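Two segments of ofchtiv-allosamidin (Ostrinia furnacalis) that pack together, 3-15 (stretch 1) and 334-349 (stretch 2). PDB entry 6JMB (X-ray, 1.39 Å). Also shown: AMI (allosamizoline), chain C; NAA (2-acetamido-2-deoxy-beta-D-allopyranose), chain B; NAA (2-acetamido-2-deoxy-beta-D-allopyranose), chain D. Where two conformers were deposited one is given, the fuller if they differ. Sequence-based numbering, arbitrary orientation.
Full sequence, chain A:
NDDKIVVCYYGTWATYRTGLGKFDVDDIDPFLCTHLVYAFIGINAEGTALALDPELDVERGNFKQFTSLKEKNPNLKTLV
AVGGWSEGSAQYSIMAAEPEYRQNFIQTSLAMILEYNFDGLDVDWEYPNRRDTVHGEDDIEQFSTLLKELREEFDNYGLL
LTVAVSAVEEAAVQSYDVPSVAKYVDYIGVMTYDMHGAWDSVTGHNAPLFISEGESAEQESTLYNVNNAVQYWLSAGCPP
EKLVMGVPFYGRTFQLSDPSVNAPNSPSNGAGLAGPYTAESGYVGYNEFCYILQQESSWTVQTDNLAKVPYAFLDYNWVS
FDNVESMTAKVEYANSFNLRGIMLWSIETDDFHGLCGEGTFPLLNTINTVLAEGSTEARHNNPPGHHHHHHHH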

# COMPACT_ATOMS: atom_id res chain seq x y z
N ASP A 3 14.62 -14.54 5.10
CA ASP A 3 13.23 -14.89 4.84
C ASP A 3 12.26 -13.72 5.01
O ASP A 3 11.29 -13.61 4.26
CB ASP A 3 12.78 -16.07 5.69
CG ASP A 3 11.29 -16.30 5.64
OD1 ASP A 3 10.79 -16.87 4.65
OD2 ASP A 3 10.60 -15.88 6.60
N LYS A 4 12.49 -12.85 6.00
CA LYS A 4 11.69 -11.63 6.11
C LYS A 4 11.91 -10.77 4.88
O LYS A 4 13.03 -10.66 4.36
CB LYS A 4 12.10 -10.84 7.35
CG LYS A 4 11.85 -11.52 8.69
CD LYS A 4 10.44 -12.06 8.81
CE LYS A 4 10.14 -12.51 10.23
NZ LYS A 4 9.10 -13.58 10.25
N ILE A 5 10.83 -10.15 4.39
CA ILE A 5 10.91 -9.34 3.18
C ILE A 5 10.38 -7.94 3.44
O ILE A 5 9.61 -7.70 4.38
CB ILE A 5 10.21 -9.99 1.96
CG1 ILE A 5 8.70 -10.12 2.20
CG2 ILE A 5 10.85 -11.34 1.62
CD1 ILE A 5 7.95 -10.67 0.99
N VAL A 6 10.84 -7.01 2.62
CA VAL A 6 10.41 -5.62 2.66
C VAL A 6 9.96 -5.28 1.24
O VAL A 6 10.79 -5.22 0.32
CB VAL A 6 11.53 -4.68 3.13
CG1 VAL A 6 11.06 -3.24 3.10
CG2 VAL A 6 11.98 -5.06 4.53
N VAL A 7 8.67 -5.07 1.05
CA VAL A 7 8.07 -4.86 -0.26
C VAL A 7 7.80 -3.37 -0.41
O VAL A 7 6.90 -2.82 0.24
CB VAL A 7 6.80 -5.69 -0.44
CG1 VAL A 7 6.18 -5.46 -1.82
CG2 VAL A 7 7.09 -7.17 -0.22
N CYS A 8 8.59 -2.69 -1.25
CA CYS A 8 8.51 -1.25 -1.42
C CYS A 8 7.75 -0.93 -2.69
O CYS A 8 8.23 -1.24 -3.78
CB CYS A 8 9.90 -0.65 -1.55
SG CYS A 8 10.97 -0.84 -0.12
N TYR A 9 6.62 -0.24 -2.57
CA TYR A 9 5.93 0.29 -3.74
C TYR A 9 6.45 1.68 -4.07
O TYR A 9 6.72 2.49 -3.17
CB TYR A 9 4.43 0.38 -3.50
CG TYR A 9 3.72 -0.94 -3.62
CD1 TYR A 9 3.63 -1.81 -2.55
CD2 TYR A 9 3.12 -1.30 -4.82
CE1 TYR A 9 2.97 -3.01 -2.68
CE2 TYR A 9 2.45 -2.50 -4.95
CZ TYR A 9 2.37 -3.35 -3.87
OH TYR A 9 1.69 -4.55 -3.97
N TYR A 10 6.57 1.97 -5.36
CA TYR A 10 6.98 3.28 -5.85
C TYR A 10 5.86 3.84 -6.72
O TYR A 10 5.55 3.28 -7.79
CB TYR A 10 8.28 3.16 -6.64
CG TYR A 10 8.75 4.44 -7.32
CD1 TYR A 10 8.51 5.69 -6.77
CD2 TYR A 10 9.43 4.37 -8.52
CE1 TYR A 10 8.95 6.86 -7.41
CE2 TYR A 10 9.88 5.52 -9.15
CZ TYR A 10 9.64 6.75 -8.60
OH TYR A 10 10.09 7.88 -9.24
N GLY A 11 5.24 4.92 -6.25
CA GLY A 11 4.28 5.66 -7.05
C GLY A 11 5.01 6.50 -8.08
O GLY A 11 5.48 7.60 -7.76
N THR A 12 5.13 5.98 -9.30
CA THR A 12 6.10 6.51 -10.26
C THR A 12 5.77 7.92 -10.73
O THR A 12 6.67 8.61 -11.24
CB THR A 12 6.23 5.55 -11.45
OG1 THR A 12 4.95 5.34 -12.05
CG2 THR A 12 6.80 4.20 -10.99
N TRP A 13 4.53 8.38 -10.56
CA TRP A 13 4.17 9.75 -10.92
C TRP A 13 4.83 10.78 -10.01
O TRP A 13 4.74 11.98 -10.29
CB TRP A 13 2.64 9.91 -10.89
CG TRP A 13 2.03 9.43 -9.61
CD1 TRP A 13 1.78 10.17 -8.49
CD2 TRP A 13 1.60 8.09 -9.31
NE1 TRP A 13 1.22 9.38 -7.52
CE2 TRP A 13 1.11 8.10 -7.99
CE3 TRP A 13 1.59 6.89 -10.02
CZ2 TRP A 13 0.60 6.95 -7.37
CZ3 TRP A 13 1.09 5.75 -9.41
CH2 TRP A 13 0.61 5.79 -8.09
N ALA A 14 5.51 10.35 -8.94
CA ALA A 14 6.21 11.30 -8.08
C ALA A 14 7.36 11.99 -8.78
O ALA A 14 7.88 12.99 -8.27
CB ALA A 14 6.71 10.58 -6.82
N THR A 15 7.77 11.49 -9.95
CA THR A 15 8.80 12.17 -10.72
C THR A 15 8.36 13.55 -11.17
O THR A 15 9.22 14.40 -11.45
CB THR A 15 9.22 11.31 -11.91
OG1 THR A 15 10.35 11.91 -12.56
CG2 THR A 15 8.08 11.17 -12.91
N ALA A 334 4.15 -7.37 13.65
CA ALA A 334 4.37 -8.34 12.58
C ALA A 334 5.34 -9.43 13.02
O ALA A 334 5.12 -10.61 12.74
CB ALA A 334 4.88 -7.62 11.33
N ASN A 335 6.42 -9.05 13.70
CA ASN A 335 7.36 -10.04 14.22
C ASN A 335 6.68 -11.00 15.18
O ASN A 335 6.93 -12.21 15.15
CB ASN A 335 8.52 -9.34 14.93
CG ASN A 335 9.53 -8.74 13.98
OD1 ASN A 335 9.57 -9.08 12.80
ND2 ASN A 335 10.37 -7.84 14.50
N SER A 336 5.79 -10.47 16.04
CA SER A 336 5.16 -11.31 17.05
C SER A 336 4.27 -12.38 16.44
O SER A 336 4.07 -13.44 17.04
CB SER A 336 4.40 -10.45 18.06
OG SER A 336 3.20 -9.94 17.50
N PHE A 337 3.74 -12.14 15.24
CA PHE A 337 2.92 -13.14 14.56
C PHE A 337 3.67 -13.84 13.44
O PHE A 337 3.04 -14.54 12.63
CB PHE A 337 1.61 -12.52 14.09
CG PHE A 337 0.63 -12.31 15.20
CD1 PHE A 337 -0.11 -13.37 15.69
CD2 PHE A 337 0.50 -11.07 15.81
CE1 PHE A 337 -1.00 -13.20 16.73
CE2 PHE A 337 -0.38 -10.89 16.87
CZ PHE A 337 -1.14 -11.96 17.33
N ASN A 338 4.99 -13.70 13.38
CA ASN A 338 5.82 -14.41 12.40
C ASN A 338 5.36 -14.14 10.97
O ASN A 338 5.38 -15.02 10.11
CB ASN A 338 5.87 -15.92 12.69
CG ASN A 338 7.00 -16.61 11.95
OD1 ASN A 338 8.07 -16.04 11.76
ND2 ASN A 338 6.76 -17.85 11.53
N LEU A 339 4.93 -12.91 10.72
CA LEU A 339 4.51 -12.56 9.37
C LEU A 339 5.71 -12.53 8.43
O LEU A 339 6.86 -12.35 8.85
CB LEU A 339 3.79 -11.22 9.37
CG LEU A 339 2.58 -11.10 10.28
CD1 LEU A 339 1.87 -9.77 10.05
CD2 LEU A 339 1.62 -12.28 10.07
N ARG A 340 5.43 -12.72 7.14
CA ARG A 340 6.50 -12.83 6.15
C ARG A 340 7.28 -11.53 6.00
O ARG A 340 8.47 -11.55 5.64
CB ARG A 340 5.90 -13.24 4.81
CG ARG A 340 6.90 -13.34 3.67
CD ARG A 340 7.95 -14.40 3.98
NE ARG A 340 8.94 -14.53 2.91
CZ ARG A 340 8.69 -15.05 1.71
NH1 ARG A 340 7.47 -15.50 1.42
NH2 ARG A 340 9.65 -15.12 0.80
N GLY A 341 6.66 -10.39 6.27
CA GLY A 341 7.40 -9.15 6.20
C GLY A 341 6.48 -7.95 6.20
O GLY A 341 5.33 -8.03 6.65
N ILE A 342 7.00 -6.86 5.66
CA ILE A 342 6.34 -5.56 5.67
C ILE A 342 6.26 -5.06 4.24
O ILE A 342 7.23 -5.15 3.48
CB ILE A 342 7.11 -4.55 6.55
CG1 ILE A 342 7.15 -5.03 8.00
CG2 ILE A 342 6.51 -3.15 6.45
CD1 ILE A 342 5.79 -5.10 8.66
N MET A 343 5.08 -4.55 3.88
CA MET A 343 4.85 -3.88 2.61
C MET A 343 4.59 -2.41 2.91
O MET A 343 3.99 -2.09 3.94
CB MET A 343 3.61 -4.50 1.93
CG MET A 343 3.16 -3.82 0.66
SD MET A 343 1.70 -4.61 -0.05
CE MET A 343 0.38 -3.98 0.98
N LEU A 344 5.06 -1.52 2.05
CA LEU A 344 4.86 -0.10 2.29
C LEU A 344 4.30 0.61 1.07
O LEU A 344 4.78 0.42 -0.05
CB LEU A 344 6.15 0.59 2.76
CG LEU A 344 7.30 0.47 1.77
CD1 LEU A 344 8.04 1.79 1.61
CD2 LEU A 344 8.27 -0.62 2.21
N TRP A 345 3.30 1.44 1.30
CA TRP A 345 2.85 2.43 0.32
C TRP A 345 3.15 3.79 0.93
O TRP A 345 2.50 4.17 1.92
CB TRP A 345 1.35 2.31 0.04
CG TRP A 345 0.99 3.26 -1.05
CD1 TRP A 345 0.64 4.58 -0.92
CD2 TRP A 345 1.05 2.99 -2.46
NE1 TRP A 345 0.44 5.14 -2.17
CE2 TRP A 345 0.69 4.18 -3.12
CE3 TRP A 345 1.35 1.86 -3.22
CZ2 TRP A 345 0.64 4.27 -4.51
CZ3 TRP A 345 1.29 1.94 -4.59
CH2 TRP A 345 0.94 3.14 -5.23
N SER A 346 4.12 4.53 0.38
CA SER A 346 4.99 4.17 -0.73
C SER A 346 6.30 4.92 -0.48
O SER A 346 6.35 5.87 0.30
CB SER A 346 4.38 4.59 -2.07
OG SER A 346 3.90 5.93 -2.00
N ILE A 347 7.36 4.49 -1.17
CA ILE A 347 8.71 4.91 -0.80
C ILE A 347 8.92 6.40 -0.99
O ILE A 347 9.70 7.03 -0.26
CB ILE A 347 9.75 4.05 -1.55
CG1 ILE A 347 11.16 4.27 -0.98
CG2 ILE A 347 9.69 4.31 -3.06
CD1 ILE A 347 12.19 3.28 -1.53
N GLU A 348 8.22 7.00 -1.96
CA GLU A 348 8.49 8.38 -2.34
C GLU A 348 8.02 9.40 -1.32
O GLU A 348 8.29 10.59 -1.50
CB GLU A 348 7.89 8.67 -3.72
CG GLU A 348 6.38 8.71 -3.74
CD GLU A 348 5.75 7.36 -4.00
OE1 GLU A 348 6.47 6.33 -4.05
OE2 GLU A 348 4.51 7.31 -4.15
N THR A 349 7.32 8.99 -0.25
CA THR A 349 6.95 9.92 0.81
C THR A 349 7.59 9.60 2.15
O THR A 349 7.19 10.19 3.17
CB THR A 349 5.43 10.10 0.94
OG1 THR A 349 4.83 8.85 1.31
CG2 THR A 349 4.82 10.60 -0.36
C1 AMI C . -3.07 1.72 -2.26
C2 AMI C . -3.45 1.45 -3.77
C3 AMI C . -3.04 2.66 -4.46
C4 AMI C . -3.24 3.81 -3.40
C5 AMI C . -2.62 3.21 -2.23
C6 AMI C . -3.01 3.92 -0.88
C7 AMI C . -1.85 0.07 -3.11
C8 AMI C . -0.83 -1.91 -4.34
C9 AMI C . -0.00 -1.29 -1.99
N2 AMI C . -2.76 0.40 -4.13
N7 AMI C . -0.90 -1.04 -3.15
O3 AMI C . -3.81 2.84 -5.65
O4 AMI C . -2.55 5.02 -3.68
O6 AMI C . -4.42 3.95 -0.78
O7 AMI C . -1.92 0.88 -2.01
C1 NAA B . -3.02 9.74 -7.92
C2 NAA B . -3.07 10.17 -9.38
C3 NAA B . -2.58 11.58 -9.55
C4 NAA B . -3.30 12.56 -8.68
C5 NAA B . -3.25 12.08 -7.22
C6 NAA B . -4.13 12.88 -6.33
C7 NAA B . -2.70 8.12 -10.91
C8 NAA B . -1.73 7.19 -11.67
N2 NAA B . -2.15 9.27 -10.13
O3 NAA B . -1.20 11.60 -9.12
O4 NAA B . -2.59 13.80 -8.75
O5 NAA B . -3.77 10.71 -7.08
O6 NAA B . -4.47 11.99 -5.25
O7 NAA B . -3.90 7.93 -10.95
C1 NAA D . -3.24 5.89 -4.52
C2 NAA D . -2.68 7.29 -4.38
C3 NAA D . -3.24 8.24 -5.37
C4 NAA D . -3.03 7.72 -6.78
C5 NAA D . -3.63 6.33 -6.90
C6 NAA D . -3.42 5.71 -8.25
C7 NAA D . -1.93 7.86 -1.99
C8 NAA D . -2.32 8.22 -0.55
N2 NAA D . -3.03 7.68 -2.97
O3 NAA D . -4.66 8.39 -5.08
O4 NAA D . -3.67 8.56 -7.77
O5 NAA D . -2.99 5.45 -5.92
O6 NAA D . -4.09 4.47 -8.26
O7 NAA D . -0.81 7.75 -2.33
O HOH W 1 9.06 -13.17 13.42

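A cis peptide bond between Trp 345 and Ser 346 follows the last residue of strand 341-345, and it does so where the sheet meets the bound sugars. Parallel strands normally exchange hydrogen bonds in a staggered ladder, and here strand 5-11 and strand 341-345, more than 300 residues apart in sequence, follow the rule. Ile 5 N donates to Arg 340 O (3.0 Å), and Ile 5 O accepts from Ile 342 N (3.0 Å); Val 7 repeats the pattern, its N bonding Ile 342 O at 2.8 Å and its O receiving Leu 344 N at 2.9 Å. Tyr 9 N then reaches Leu 344 O (3.2 Å), but Tyr 9 O is met by Ile 347 N (2.9 Å), one residue later than the ladder would predict, so one further backbone bond is made past the cis bond, though the strand itself has ended.

The contact buries 1046 Å² in total, both sides summed, and Tyr 9 has the largest covered area in stretch 1. The side chains alternate between two faces. Val 6, Cys 8, Ile 342 and Leu 344 share one, where Leu 344 CD2 lies 3.6 Å from Cys 8 SG and 3.9 Å from Val 6 CG1. On the other lie Ile 5, Val 7 and Met 343, with Val 7 CB 4.1 Å from Met 343 CB; Gly 341 pairs with Ile 5 across the strands. Aliphatic Val 6, Val 7, Ile 342 and Leu 344 suit buried strand positions because their side chains leave no polar group unpaired. A CB on Gly 341 would lie 2.0 Å from Ile 5 O, and its backbone angles by themselves call for glycine.

Near the end of the ladder, aromatic residues carry the contact to the ligand. Tyr 9 has Met 343 SD at its ring edge, 3.3 Å from Tyr 9 CE1, while Tyr 9 CB rests 3.4 Å from Trp 345 CE3. Allosamizoline lies over one face of the Tyr 9 ring and one face of the Trp 345 ring, and Trp 345 NE1 donates to O7 of the chain D allopyranose at 2.9 Å. Trp 13 approaches the edge of the Trp 345 ring, with Trp 13 CH2 3.9 Å from Trp 345 CZ2.

Buried charge needs partners. Glu 348 OE1 accepts from Gly 11 N (2.9 Å), and Glu 348 OE2 from Ser 346 OG (2.6 Å), tying strand end to turn. Glycine fits at position 11 because a CB there would come within 2.4 Å of Glu 348 OE2.

At the opposite end, polar groups close the more exposed margin. Lys 4 NZ donates to Leu 339 O (2.9 Å) and, weakly, to Asn 338 OD1 (3.1 Å). Arg 340 NE bonds Asp 3 O at 2.9 Å; Asp 3 OD1, 3.5 Å from Arg 340 NE, adds a salt bridge of charge alone, and Ile 5 CD1 covers one face of the guanidinium.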